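Local coordinates for NeuRonal IgCAM-5 (PDB 6ON6), which probably mediates adhesion and recognition at the neuronal cell surface in C. elegans, the part here being its first immunoglobulin domain, which forms a homodimer, at residues A[33-43]-A[86-97]; A[10-20]-A[103-111]. One frame throughout, in Å; residues are numbered along the deposited sequence.

Contact 1 (A[33-43]-A[86-97]); sequences LGSHMVAFVKA and SDRGNYSCQINT. With NAG (2-acetamido-2-deoxy-beta-D-glucopyranose), chain C.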
loop_
_atom_site.group_PDB
_atom_site.type_symbol
_atom_site.label_atom_id
_atom_site.label_comp_id
_atom_site.label_asym_id
_atom_site.label_seq_id
_atom_site.Cartn_x
_atom_site.Cartn_y
_atom_site.Cartn_z
ATOM N N LEU A 33 3.480 -7.646 -17.806
ATOM C CA LEU A 33 2.568 -7.388 -16.691
ATOM C C LEU A 33 1.303 -8.233 -16.789
ATOM O O LEU A 33 0.796 -8.717 -15.770
ATOM C CB LEU A 33 2.216 -5.897 -16.624
ATOM C CG LEU A 33 1.287 -5.540 -15.467
ATOM C CD1 LEU A 33 2.012 -5.701 -14.141
ATOM C CD2 LEU A 33 0.757 -4.124 -15.628
ATOM N N GLY A 34 0.806 -8.465 -18.007
ATOM C CA GLY A 34 -0.473 -9.144 -18.143
ATOM C C GLY A 34 -1.575 -8.449 -17.360
ATOM O O GLY A 34 -1.730 -7.225 -17.396
ATOM N N SER A 35 -2.357 -9.240 -16.633
ATOM C CA SER A 35 -3.486 -8.742 -15.866
ATOM C C SER A 35 -3.104 -8.380 -14.447
ATOM O O SER A 35 -3.987 -8.135 -13.618
ATOM C CB SER A 35 -4.563 -9.808 -15.811
ATOM O OG SER A 35 -4.002 -10.984 -15.260
ATOM N N HIS A 36 -1.816 -8.344 -14.145
ATOM C CA HIS A 36 -1.413 -8.022 -12.796
ATOM C C HIS A 36 -1.557 -6.529 -12.516
ATOM O O HIS A 36 -1.652 -5.700 -13.424
ATOM C CB HIS A 36 0.001 -8.512 -12.545
ATOM C CG HIS A 36 0.093 -9.994 -12.396
ATOM N ND1 HIS A 36 0.364 -10.838 -13.454
ATOM C CD2 HIS A 36 -0.062 -10.786 -11.310
ATOM C CE1 HIS A 36 0.379 -12.083 -13.018
ATOM N NE2 HIS A 36 0.131 -12.081 -11.723
ATOM N N MET A 37 -1.620 -6.205 -11.233
ATOM C CA MET A 37 -1.808 -4.834 -10.759
ATOM C C MET A 37 -0.495 -4.265 -10.243
ATOM O O MET A 37 0.273 -4.967 -9.579
ATOM C CB MET A 37 -2.810 -4.841 -9.605
ATOM C CG MET A 37 -4.194 -5.245 -10.008
ATOM S SD MET A 37 -5.016 -3.927 -10.910
ATOM C CE MET A 37 -4.826 -4.474 -12.596
ATOM N N VAL A 38 -0.297 -2.959 -10.468
ATOM C CA VAL A 38 0.876 -2.216 -10.010
ATOM C C VAL A 38 0.437 -1.259 -8.909
ATOM O O VAL A 38 -0.543 -0.518 -9.076
ATOM C CB VAL A 38 1.499 -1.389 -11.147
ATOM C CG1 VAL A 38 2.671 -0.574 -10.656
ATOM C CG2 VAL A 38 1.985 -2.295 -12.263
ATOM N N ALA A 39 1.181 -1.244 -7.811
ATOM C CA ALA A 39 0.919 -0.290 -6.733
ATOM C C ALA A 39 2.215 0.425 -6.387
ATOM O O ALA A 39 3.280 -0.175 -6.407
ATOM C CB ALA A 39 0.341 -0.996 -5.490
ATOM N N PHE A 40 2.139 1.719 -6.074
ATOM C CA PHE A 40 3.293 2.456 -5.562
ATOM C C PHE A 40 3.074 2.733 -4.084
ATOM O O PHE A 40 1.978 3.121 -3.681
ATOM C CB PHE A 40 3.473 3.808 -6.253
ATOM C CG PHE A 40 4.092 3.700 -7.610
ATOM C CD1 PHE A 40 5.438 3.964 -7.813
ATOM C CD2 PHE A 40 3.323 3.357 -8.700
ATOM C CE1 PHE A 40 6.013 3.851 -9.087
ATOM C CE2 PHE A 40 3.899 3.246 -9.968
ATOM C CZ PHE A 40 5.226 3.552 -10.146
ATOM N N VAL A 41 4.110 2.521 -3.279
ATOM C CA VAL A 41 3.989 2.669 -1.832
ATOM C C VAL A 41 5.212 3.434 -1.325
ATOM O O VAL A 41 6.290 3.375 -1.912
ATOM C CB VAL A 41 3.857 1.262 -1.201
ATOM C CG1 VAL A 41 3.779 1.324 0.255
ATOM C CG2 VAL A 41 2.615 0.536 -1.704
ATOM N N LYS A 42 5.034 4.215 -0.265
ATOM C CA LYS A 42 6.155 4.829 0.432
ATOM C C LYS A 42 6.388 4.066 1.723
ATOM O O LYS A 42 5.443 3.879 2.510
ATOM C CB LYS A 42 5.867 6.288 0.798
ATOM C CG LYS A 42 7.168 6.980 1.145
ATOM C CD LYS A 42 6.982 8.246 1.864
ATOM C CE LYS A 42 8.338 8.735 2.279
ATOM N NZ LYS A 42 8.162 9.883 3.152
ATOM N N ALA A 43 7.647 3.749 2.008
ATOM C CA ALA A 43 7.988 3.093 3.265
ATOM C C ALA A 43 8.010 4.148 4.358
ATOM O O ALA A 43 8.664 5.189 4.226
ATOM C CB ALA A 43 9.341 2.387 3.187
ATOM N N SER A 86 9.436 15.969 4.369
ATOM C CA SER A 86 8.592 14.831 4.691
ATOM C C SER A 86 8.517 13.821 3.552
ATOM O O SER A 86 8.092 12.686 3.792
ATOM C CB SER A 86 7.182 15.272 5.067
ATOM O OG SER A 86 6.692 16.148 4.090
ATOM N N ASP A 87 8.925 14.197 2.329
ATOM C CA ASP A 87 8.958 13.243 1.218
ATOM C C ASP A 87 10.206 12.382 1.193
ATOM O O ASP A 87 10.255 11.444 0.376
ATOM C CB ASP A 87 8.844 14.014 -0.095
ATOM C CG ASP A 87 7.534 14.772 -0.200
ATOM O OD1 ASP A 87 6.489 14.158 0.069
ATOM O OD2 ASP A 87 7.558 15.954 -0.548
ATOM N N ARG A 88 11.223 12.656 2.017
ATOM C CA ARG A 88 12.395 11.780 2.084
ATOM C C ARG A 88 11.964 10.348 2.355
ATOM O O ARG A 88 11.086 10.107 3.193
ATOM C CB ARG A 88 13.268 12.148 3.277
ATOM C CG ARG A 88 14.077 13.384 3.152
ATOM C CD ARG A 88 14.899 13.594 4.424
ATOM N NE ARG A 88 15.687 14.807 4.255
ATOM C CZ ARG A 88 15.569 15.908 4.981
ATOM N NH1 ARG A 88 14.725 15.961 6.005
ATOM N NH2 ARG A 88 16.336 16.952 4.692
ATOM N N GLY A 89 12.634 9.389 1.697
ATOM C CA GLY A 89 12.448 8.001 2.058
ATOM C C GLY A 89 12.423 7.104 0.847
ATOM O O GLY A 89 12.860 7.484 -0.233
ATOM N N ASN A 90 11.860 5.926 1.050
ATOM C CA ASN A 90 11.969 4.859 0.060
ATOM C C ASN A 90 10.634 4.620 -0.616
ATOM O O ASN A 90 9.611 4.456 0.051
ATOM C CB ASN A 90 12.438 3.565 0.708
ATOM C CG ASN A 90 13.907 3.542 0.912
ATOM O OD1 ASN A 90 14.677 3.765 -0.024
ATOM N ND2 ASN A 90 14.331 3.278 2.135
ATOM N N TYR A 91 10.645 4.640 -1.934
ATOM C CA TYR A 91 9.450 4.499 -2.746
ATOM C C TYR A 91 9.577 3.181 -3.465
ATOM O O TYR A 91 10.634 2.887 -4.045
ATOM C CB TYR A 91 9.340 5.642 -3.768
ATOM C CG TYR A 91 9.061 6.975 -3.060
ATOM C CD1 TYR A 91 10.086 7.645 -2.408
ATOM C CD2 TYR A 91 7.759 7.507 -2.962
ATOM C CE1 TYR A 91 9.839 8.860 -1.706
ATOM C CE2 TYR A 91 7.540 8.709 -2.283
ATOM C CZ TYR A 91 8.568 9.321 -1.676
ATOM O OH TYR A 91 8.257 10.485 -1.019
ATOM N N SER A 92 8.516 2.400 -3.463
ATOM C CA SER A 92 8.594 1.117 -4.135
ATOM C C SER A 92 7.421 0.942 -5.099
ATOM O O SER A 92 6.320 1.449 -4.883
ATOM C CB SER A 92 8.758 0.017 -3.076
ATOM O OG SER A 92 7.536 -0.186 -2.432
ATOM N N CYS A 93 7.651 0.250 -6.212
ATOM C CA CYS A 93 6.522 -0.187 -7.010
ATOM C C CYS A 93 6.439 -1.686 -6.831
ATOM O O CYS A 93 7.468 -2.359 -6.749
ATOM C CB CYS A 93 6.596 0.202 -8.498
ATOM S SG CYS A 93 7.663 -0.741 -9.430
ATOM N N GLN A 94 5.232 -2.189 -6.700
ATOM C CA GLN A 94 5.046 -3.602 -6.425
ATOM C C GLN A 94 3.924 -4.154 -7.285
ATOM O O GLN A 94 2.955 -3.447 -7.578
ATOM C CB GLN A 94 4.893 -3.834 -4.933
ATOM C CG GLN A 94 3.687 -3.302 -4.357
ATOM C CD GLN A 94 3.739 -3.367 -2.822
ATOM O OE1 GLN A 94 4.587 -2.733 -2.184
ATOM N NE2 GLN A 94 2.887 -4.181 -2.245
ATOM N N ILE A 95 4.126 -5.391 -7.790
ATOM C CA ILE A 95 3.161 -6.054 -8.649
ATOM C C ILE A 95 2.651 -7.279 -7.928
ATOM O O ILE A 95 3.421 -7.931 -7.218
ATOM C CB ILE A 95 3.867 -6.514 -9.931
ATOM C CG1 ILE A 95 4.747 -5.382 -10.484
ATOM C CG2 ILE A 95 2.839 -6.908 -10.935
ATOM C CD1 ILE A 95 5.787 -5.844 -11.501
ATOM N N ASN A 96 1.340 -7.541 -8.042
ATOM C CA ASN A 96 0.692 -8.628 -7.292
ATOM C C ASN A 96 0.928 -10.009 -7.868
ATOM O O ASN A 96 -0.002 -10.814 -7.958
ATOM C CB ASN A 96 -0.804 -8.402 -7.102
ATOM C CG ASN A 96 -1.543 -8.346 -8.394
ATOM O OD1 ASN A 96 -0.933 -8.290 -9.471
ATOM N ND2 ASN A 96 -2.867 -8.377 -8.315
ATOM N N THR A 97 2.167 -10.276 -8.217
ATOM C CA THR A 97 2.543 -11.624 -8.590
ATOM C C THR A 97 2.771 -12.458 -7.346
ATOM O O THR A 97 2.856 -11.963 -6.210
ATOM C CB THR A 97 3.829 -11.569 -9.388
ATOM O OG1 THR A 97 4.822 -10.827 -8.660
ATOM C CG2 THR A 97 3.576 -10.933 -10.742
HETATM C C1 NAG C . 15.758 3.215 2.350
HETATM C C2 NAG C . 16.164 3.887 3.665
HETATM C C3 NAG C . 17.654 3.685 3.947
HETATM C C4 NAG C . 18.051 2.221 3.812
HETATM C C5 NAG C . 17.580 1.666 2.474
HETATM C C6 NAG C . 17.836 0.184 2.320
HETATM C C7 NAG C . 15.176 5.936 4.583
HETATM C C8 NAG C . 14.764 5.096 5.757
HETATM N N2 NAG C . 15.847 5.303 3.618
HETATM O O3 NAG C . 17.932 4.133 5.269
HETATM O O4 NAG C . 19.465 2.094 3.905
HETATM O O5 NAG C . 16.163 1.850 2.362
HETATM O O6 NAG C . 17.646 -0.248 0.977
HETATM O O7 NAG C . 14.915 7.134 4.513
#

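Contact 2 (A[10-20]-A[103-111]); sequences QPSMSSAVALL and STGELDVKV. With NAG (2-acetamido-2-deoxy-beta-D-glucopyranose), chain C.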
loop_
_atom_site.group_PDB
_atom_site.type_symbol
_atom_site.label_atom_id
_atom_site.label_comp_id
_atom_site.label_asym_id
_atom_site.label_seq_id
_atom_site.Cartn_x
_atom_site.Cartn_y
_atom_site.Cartn_z
ATOM N N GLN A 10 15.241 -2.972 -15.777
ATOM C CA GLN A 10 16.167 -2.083 -15.115
ATOM C C GLN A 10 16.863 -1.163 -16.105
ATOM O O GLN A 10 17.234 -1.603 -17.194
ATOM C CB GLN A 10 17.217 -2.867 -14.332
ATOM C CG GLN A 10 16.644 -3.578 -13.128
ATOM C CD GLN A 10 16.021 -2.623 -12.090
ATOM O OE1 GLN A 10 16.388 -1.444 -11.990
ATOM N NE2 GLN A 10 15.064 -3.136 -11.314
ATOM N N PRO A 11 17.096 0.111 -15.759
ATOM C CA PRO A 11 16.819 0.724 -14.460
ATOM C C PRO A 11 15.350 1.099 -14.274
ATOM O O PRO A 11 14.719 1.640 -15.180
ATOM C CB PRO A 11 17.653 2.005 -14.507
ATOM C CG PRO A 11 17.716 2.359 -15.933
ATOM C CD PRO A 11 17.776 1.043 -16.663
ATOM N N SER A 12 14.819 0.772 -13.103
ATOM C CA SER A 12 13.507 1.204 -12.630
ATOM C C SER A 12 13.687 1.669 -11.194
ATOM O O SER A 12 14.569 1.187 -10.491
ATOM C CB SER A 12 12.418 0.103 -12.636
ATOM O OG SER A 12 11.828 -0.093 -13.928
ATOM N N MET A 13 12.868 2.645 -10.762
ATOM C CA MET A 13 12.884 3.108 -9.368
ATOM C C MET A 13 14.302 3.495 -8.945
ATOM O O MET A 13 14.802 3.101 -7.889
ATOM C CB MET A 13 12.252 2.089 -8.435
ATOM C CG MET A 13 10.848 1.663 -8.852
ATOM S SD MET A 13 9.695 3.056 -8.924
ATOM C CE MET A 13 9.543 3.525 -7.226
ATOM N N SER A 14 14.947 4.288 -9.806
ATOM C CA SER A 14 16.264 4.816 -9.507
ATOM C C SER A 14 16.209 5.816 -8.358
ATOM O O SER A 14 15.291 6.649 -8.253
ATOM C CB SER A 14 16.804 5.518 -10.741
ATOM O OG SER A 14 17.007 4.546 -11.779
ATOM N N SER A 15 17.184 5.735 -7.468
ATOM C CA SER A 15 17.280 6.739 -6.422
ATOM C C SER A 15 17.486 8.129 -7.013
ATOM O O SER A 15 17.977 8.300 -8.134
ATOM C CB SER A 15 18.400 6.420 -5.461
ATOM O OG SER A 15 18.070 5.227 -4.776
ATOM N N ALA A 16 17.048 9.141 -6.257
ATOM C CA ALA A 16 17.066 10.514 -6.735
ATOM C C ALA A 16 17.368 11.452 -5.575
ATOM O O ALA A 16 17.220 11.085 -4.410
ATOM C CB ALA A 16 15.713 10.903 -7.316
ATOM N N VAL A 17 17.788 12.674 -5.911
ATOM C CA VAL A 17 17.966 13.734 -4.921
ATOM C C VAL A 17 17.188 14.956 -5.393
ATOM O O VAL A 17 16.901 15.111 -6.573
ATOM C CB VAL A 17 19.455 14.067 -4.675
ATOM C CG1 VAL A 17 20.159 12.932 -4.007
ATOM C CG2 VAL A 17 20.199 14.518 -5.963
ATOM N N ALA A 18 16.852 15.852 -4.460
ATOM C CA ALA A 18 16.037 17.010 -4.822
ATOM C C ALA A 18 16.232 18.095 -3.787
ATOM O O ALA A 18 16.480 17.811 -2.613
ATOM C CB ALA A 18 14.561 16.634 -4.844
ATOM N N LEU A 19 16.118 19.336 -4.241
ATOM C CA LEU A 19 15.969 20.471 -3.330
ATOM C C LEU A 19 14.500 20.665 -2.984
ATOM O O LEU A 19 13.621 20.235 -3.715
ATOM C CB LEU A 19 16.478 21.753 -3.989
ATOM C CG LEU A 19 17.965 21.777 -4.373
ATOM C CD1 LEU A 19 18.372 23.089 -5.016
ATOM C CD2 LEU A 19 18.939 21.343 -3.303
ATOM N N LEU A 20 14.230 21.379 -1.879
ATOM C CA LEU A 20 12.844 21.702 -1.553
ATOM C C LEU A 20 12.164 22.382 -2.736
ATOM O O LEU A 20 12.717 23.312 -3.338
ATOM C CB LEU A 20 12.755 22.651 -0.346
ATOM C CG LEU A 20 13.286 22.129 0.979
ATOM C CD1 LEU A 20 13.069 23.171 2.042
ATOM C CD2 LEU A 20 12.599 20.829 1.358
ATOM N N SER A 103 10.444 -3.155 -6.888
ATOM C CA SER A 103 11.643 -2.370 -7.104
ATOM C C SER A 103 11.504 -1.123 -6.227
ATOM O O SER A 103 10.414 -0.523 -6.145
ATOM C CB SER A 103 11.673 -1.923 -8.551
ATOM O OG SER A 103 12.883 -1.282 -8.847
ATOM N N THR A 104 12.609 -0.718 -5.597
ATOM C CA THR A 104 12.616 0.381 -4.627
ATOM C C THR A 104 13.736 1.366 -4.933
ATOM O O THR A 104 14.849 0.973 -5.319
ATOM C CB THR A 104 12.874 -0.163 -3.242
ATOM O OG1 THR A 104 11.891 -1.156 -2.926
ATOM C CG2 THR A 104 12.778 0.977 -2.171
ATOM N N GLY A 105 13.450 2.663 -4.752
ATOM C CA GLY A 105 14.482 3.670 -4.841
ATOM C C GLY A 105 14.295 4.702 -3.739
ATOM O O GLY A 105 13.208 4.852 -3.178
ATOM N N GLU A 106 15.382 5.380 -3.410
ATOM C CA GLU A 106 15.377 6.369 -2.329
ATOM C C GLU A 106 15.281 7.782 -2.879
ATOM O O GLU A 106 15.882 8.112 -3.907
ATOM C CB GLU A 106 16.671 6.271 -1.523
ATOM C CG GLU A 106 16.604 7.027 -0.201
ATOM C CD GLU A 106 17.573 6.492 0.870
ATOM O OE1 GLU A 106 18.391 5.575 0.587
ATOM O OE2 GLU A 106 17.496 6.998 2.010
ATOM N N LEU A 107 14.532 8.640 -2.167
ATOM C CA LEU A 107 14.549 10.075 -2.419
ATOM C C LEU A 107 15.295 10.729 -1.276
ATOM O O LEU A 107 14.879 10.621 -0.115
ATOM C CB LEU A 107 13.138 10.633 -2.523
ATOM C CG LEU A 107 13.015 12.157 -2.702
ATOM C CD1 LEU A 107 13.753 12.620 -3.949
ATOM C CD2 LEU A 107 11.576 12.586 -2.787
ATOM N N ASP A 108 16.378 11.412 -1.601
ATOM C CA ASP A 108 17.102 12.249 -0.651
ATOM C C ASP A 108 16.679 13.700 -0.861
ATOM O O ASP A 108 16.613 14.169 -1.993
ATOM C CB ASP A 108 18.594 12.092 -0.936
ATOM C CG ASP A 108 19.471 12.565 0.184
ATOM O OD1 ASP A 108 18.944 12.951 1.241
ATOM O OD2 ASP A 108 20.709 12.539 -0.000
ATOM N N VAL A 109 16.386 14.409 0.227
ATOM C CA VAL A 109 15.946 15.800 0.116
ATOM C C VAL A 109 16.996 16.701 0.749
ATOM O O VAL A 109 17.328 16.543 1.931
ATOM C CB VAL A 109 14.550 16.023 0.719
ATOM C CG1 VAL A 109 14.140 17.496 0.584
ATOM C CG2 VAL A 109 13.545 15.082 0.021
ATOM N N LYS A 110 17.493 17.666 -0.023
ATOM C CA LYS A 110 18.473 18.640 0.454
ATOM C C LYS A 110 17.784 19.951 0.817
ATOM O O LYS A 110 16.917 20.431 0.080
ATOM C CB LYS A 110 19.498 18.940 -0.640
ATOM C CG LYS A 110 20.333 17.747 -1.061
ATOM C CD LYS A 110 21.420 17.448 -0.031
ATOM C CE LYS A 110 22.063 16.116 -0.329
ATOM N NZ LYS A 110 20.975 15.138 -0.486
ATOM N N VAL A 111 18.163 20.530 1.953
ATOM C CA VAL A 111 17.650 21.848 2.332
ATOM C C VAL A 111 18.638 22.958 1.996
ATOM O O VAL A 111 19.549 23.237 2.773
ATOM C CB VAL A 111 17.250 21.913 3.806
ATOM C CG1 VAL A 111 16.819 23.326 4.145
ATOM C CG2 VAL A 111 16.137 20.918 4.098
HETATM C C1 NAG C . 15.758 3.215 2.350
HETATM C C2 NAG C . 16.164 3.887 3.665
HETATM C C3 NAG C . 17.654 3.685 3.947
HETATM C C4 NAG C . 18.051 2.221 3.812
HETATM C C5 NAG C . 17.580 1.666 2.474
HETATM C C6 NAG C . 17.836 0.184 2.320
HETATM C C7 NAG C . 15.176 5.936 4.583
HETATM C C8 NAG C . 14.764 5.096 5.757
HETATM N N2 NAG C . 15.847 5.303 3.618
HETATM O O3 NAG C . 17.932 4.133 5.269
HETATM O O4 NAG C . 19.465 2.094 3.905
HETATM O O5 NAG C . 16.163 1.850 2.362
HETATM O O6 NAG C . 17.646 -0.248 0.977
HETATM O O7 NAG C . 14.915 7.134 4.513
HETATM O O HOH W 1 15.737 -0.108 -8.196
HETATM O O HOH W 2 16.539 1.497 -7.112
HETATM O O HOH W 3 17.905 2.570 -5.862
HETATM O O HOH W 4 16.377 22.739 -0.605
#

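Contact 1 (A[33-43]-A[86-97])
Asn96 and Met37 grip each other twice. Asn96 OD1 accepts a hydrogen bond from Met37 N at 2.8 Å, a straight one (165° at the hydrogen) whose donor stands above the amide plane, and Asn96 N donates one to Met37 O at 3.2 Å. With CG between its own N and carbonyl carbon (chi1 62°), the Asn96 amide is turned back to reach Met37 N; its ND2 is left to bond Phe57 O of the second subunit. At the opposite end the extended Lys42 chain carries NZ to Arg88 O, 2.9 Å away and met from above the carbonyl plane, while Asp44 supplies the counter-charge. Between these ends, paired backbone bonds join Ala39 to Gln94 and Val41 to Ser92, and Ala43 N closes on Asn90 O. These are strands C and F of an immunoglobulin fold, and the turn leading into F is a tyrosine corner: Tyr91 OH donates to Asp87 O at 2.6 Å, in the carbonyl plane and on a lone pair. That bond holds the hydroxyl end of the ring, and Lys42 CG lies over one face of it, 4.0 Å from the centroid of Tyr91. Further along the inner face, Cys93 CB sits over the Phe40 ring, 3.9 Å from its centroid; Cys93 is also disulfide-bonded to Cys28, and Phe40 probably stands where many immunoglobulin domains carry the tryptophan of strand C. Beyond it Leu33 CD1 touches Ile95 CG2 at 3.5 Å. Thr97 CG2 sits over one face of the His36 imidazole, a CH-pi contact 3.8 Å from the ring centroid. On the other side of the sheet Ala39, Val41 and Gln94 pack against Leu49 and Pro47 of the second subunit.

Contact 2 (A[10-20]-A[103-111])
Ala16 N bonds Glu106 O at 2.8 Å, and from there the two strands run parallel, with Asp108 N on Ala16 O, Ala18 N on Asp108 O and Lys110 N on Ala18 O. Just before, Ser15 uses its side chain in place of a backbone acceptor: with OG anti to the carbonyl carbon (chi1 -66°), Ser15 OG accepts a hydrogen bond from Glu106 N at 3.0 Å. Packing is close at Gly105, whose CA lies 3.1 Å from Met13 O; a CB there would clash with that oxygen. Inward, Leu107 CD1 rests 4.2 Å from Ala18 CB and close to Ala16, and Val24 and Phe26 of strand 24-31 close over this apolar patch. The outward face is more exposed and more polar, though its side chains still touch. Val17 CG1 lies alongside Asp108 CB at 3.5 Å, and Leu19 CD2 leans on Lys110 CB at 3.6 Å. Lys110 bends back to form a salt bridge with Asp108, NZ meeting OD2 at 2.7 Å from above the carboxylate plane. The loose end is near Ser12 and Thr104, where waters bridge the chains, some so crowded that their exact places are doubtful. Glu106 extends away from strand 16-19, and Glu106 OE2 accepts from NAG N2 at 2.9 Å. With an alanine in place of Glu106, the sugar N-H would probably lose its protein acceptor and the acetamido group would be freer to turn. At the other end of the segment, Met13 makes backbone bonds with Thr27 in the facing sheet, whereas Ala16 to Leu19 pair with strand 103-110: this is the split first strand of an immunoglobulin sandwich, its second half, A', lying parallel to G.

Overall arrangement
Contacts 1 and 2 lie side by side in one sheet, their centres about 14 Å apart, and contact 1 is nested within the chain loop that contact 2 closes. Strand 89-95 of contact 1 and strand 103-110 of contact 2 are direct neighbours: Leu107 N probably bonds Gly89 O at 2.8 Å, and Tyr91 N probably bonds Gly105 O at 2.9 Å. In the core, Met13 CE reaches to 3.4 Å from Tyr91 O. The glycan spans both, attached through Asn90 of contact 1 and hydrogen-bonded by Glu106 of contact 2. Contact 1 faces the second subunit with ten residues within reach, whereas contact 2 touches it through Thr104 and forms the sheet's edge.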